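Local coordinates for protein BZZ1 (Saccharomyces cerevisiae, PDB 1ZUU), which plays a role in endocytosis and trafficking to the vacuole, and works with type I myosins to restore actin polarity after salt stress, at residues A[23-29]-A[40-45]. Numbering follows the deposited sequence.
Sequences GDKISLV and INNDTT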
# COMPACT_ATOMS: atom_id res chain seq x y z
N GLY A 23 0.38 -6.90 8.81
CA GLY A 23 -0.34 -8.16 8.70
C GLY A 23 -1.29 -8.27 7.51
O GLY A 23 -1.72 -9.35 7.19
N ASP A 24 -1.62 -7.14 6.88
CA ASP A 24 -2.52 -7.21 5.70
C ASP A 24 -1.77 -7.91 4.55
O ASP A 24 -0.54 -7.73 4.36
CB ASP A 24 -2.92 -5.82 5.30
CG ASP A 24 -3.92 -5.14 6.27
OD1 ASP A 24 -4.47 -5.84 7.16
OD2 ASP A 24 -4.12 -3.91 6.09
N LYS A 25 -2.53 -8.64 3.77
CA LYS A 25 -2.00 -9.29 2.56
C LYS A 25 -2.12 -8.30 1.39
O LYS A 25 -3.20 -7.78 1.13
CB LYS A 25 -2.84 -10.56 2.22
CG LYS A 25 -2.61 -11.75 2.97
CD LYS A 25 -2.85 -11.75 4.42
CE LYS A 25 -2.86 -13.17 4.99
NZ LYS A 25 -3.10 -13.17 6.38
N ILE A 26 -0.98 -8.04 0.73
CA ILE A 26 -0.92 -7.02 -0.30
C ILE A 26 -0.31 -7.60 -1.59
O ILE A 26 0.39 -8.65 -1.55
CB ILE A 26 -0.17 -5.75 0.15
CG1 ILE A 26 1.32 -6.03 0.39
CG2 ILE A 26 -0.87 -5.13 1.38
CD1 ILE A 26 2.15 -4.78 0.69
N SER A 27 -0.51 -6.89 -2.68
CA SER A 27 0.09 -7.25 -3.96
C SER A 27 0.39 -5.94 -4.73
O SER A 27 -0.26 -4.93 -4.58
CB SER A 27 -0.85 -8.13 -4.78
OG SER A 27 -2.02 -7.43 -5.12
N LEU A 28 1.44 -6.03 -5.55
CA LEU A 28 1.86 -4.84 -6.32
C LEU A 28 0.94 -4.59 -7.53
O LEU A 28 0.57 -5.52 -8.24
CB LEU A 28 3.27 -5.09 -6.80
CG LEU A 28 4.02 -3.95 -7.54
CD1 LEU A 28 4.11 -2.69 -6.69
CD2 LEU A 28 5.37 -4.43 -7.99
N VAL A 29 0.67 -3.30 -7.79
CA VAL A 29 0.08 -2.86 -9.04
C VAL A 29 1.16 -2.14 -9.89
O VAL A 29 1.35 -2.46 -11.06
CB VAL A 29 -1.13 -1.93 -8.84
CG1 VAL A 29 -1.63 -1.37 -10.18
CG2 VAL A 29 -2.21 -2.61 -8.05
N ILE A 40 -0.81 -0.40 -4.91
CA ILE A 40 -0.96 -1.77 -4.47
C ILE A 40 -2.47 -2.13 -4.43
O ILE A 40 -3.34 -1.27 -4.41
CB ILE A 40 -0.31 -2.01 -3.05
CG1 ILE A 40 -1.02 -1.18 -1.99
CG2 ILE A 40 1.18 -1.76 -3.09
CD1 ILE A 40 -0.77 -1.69 -0.56
N ASN A 41 -2.66 -3.44 -4.29
CA ASN A 41 -3.92 -3.99 -3.80
C ASN A 41 -3.73 -4.44 -2.35
O ASN A 41 -2.69 -5.03 -2.03
CB ASN A 41 -4.37 -5.18 -4.63
CG ASN A 41 -4.35 -4.91 -6.11
OD1 ASN A 41 -5.12 -4.10 -6.62
ND2 ASN A 41 -3.38 -5.52 -6.81
N ASN A 42 -4.72 -4.20 -1.53
CA ASN A 42 -4.79 -4.77 -0.19
C ASN A 42 -5.87 -5.84 -0.28
O ASN A 42 -7.04 -5.55 -0.31
CB ASN A 42 -5.10 -3.68 0.84
CG ASN A 42 -5.07 -4.19 2.26
OD1 ASN A 42 -5.30 -5.39 2.51
ND2 ASN A 42 -4.74 -3.30 3.22
N ASP A 43 -5.42 -7.12 -0.36
CA ASP A 43 -6.40 -8.21 -0.47
C ASP A 43 -7.09 -8.47 0.87
O ASP A 43 -8.22 -9.02 0.85
CB ASP A 43 -5.80 -9.49 -1.07
CG ASP A 43 -5.59 -9.43 -2.59
OD1 ASP A 43 -6.03 -8.43 -3.22
OD2 ASP A 43 -4.99 -10.38 -3.16
N THR A 44 -6.50 -8.11 1.99
CA THR A 44 -7.22 -8.20 3.26
C THR A 44 -8.45 -7.31 3.26
O THR A 44 -9.54 -7.71 3.71
CB THR A 44 -6.29 -7.87 4.43
OG1 THR A 44 -5.28 -8.90 4.48
CG2 THR A 44 -7.04 -7.78 5.74
N THR A 45 -8.32 -6.06 2.77
CA THR A 45 -9.43 -5.11 2.83
C THR A 45 -10.27 -5.08 1.54
O THR A 45 -11.41 -4.57 1.59
CB THR A 45 -8.89 -3.70 3.12
OG1 THR A 45 -8.15 -3.31 1.99
CG2 THR A 45 -8.07 -3.65 4.39
O HOH W 1 -2.46 -6.52 -9.20
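Strand 26-28 and the end of strand 37-42 run antiparallel, the axes of these short segments 4.6 Å apart, with Ser-27 and Asn-41 as the hydrogen-bonded pair (Asn-41 N to Ser-27 O 2.8 Å, and Ser-27 N to Asn-41 O in return). Their short polar side chains add a third bond on the more open face: Asn-41 ND2 gives a hydrogen, in its amide plane, to Ser-27 OG at 2.9 Å, while its OD1 is taken by Thr-48 on the next strand. Val-29 CG2 sits obliquely over a face of the Asn-41 amide, 3.4 Å from ND2. On the other face Ile-26 CG2 meets Ile-40 CD1 at 4.0 Å, and these branched, strand-favouring residues share the hydrophobic core of this first SH3 domain with Ile-56.

The n-Src loop connects this hairpin; beyond Asn-42 the chain enters the distal loop. Lys-25 O still takes Asp-43 N, and weakly Thr-44 N, while side chains supply the other bonds. The rotation of Thr-44 (chi1 -65°) turns OG1 to Lys-25 N, an almost straight bond of 2.9 Å, and sends CG2 to 3.5 Å from Asp-24 OD1. Buried Asn-42 sends ND2 to Asp-24 OD2 at 3.0 Å, from above the carboxylate plane, and to Thr-19 O; OD1 takes Thr-45 N in an Asx motif. Replacing Asn-42 by alanine is likely to leave Asp-24 with its Thr-21 N bond but not the cross-strand one, and Thr-19 O and Thr-45 N without these partners. An uncharged amide and a carboxylate thus join the 19-24 chain to the distal loop.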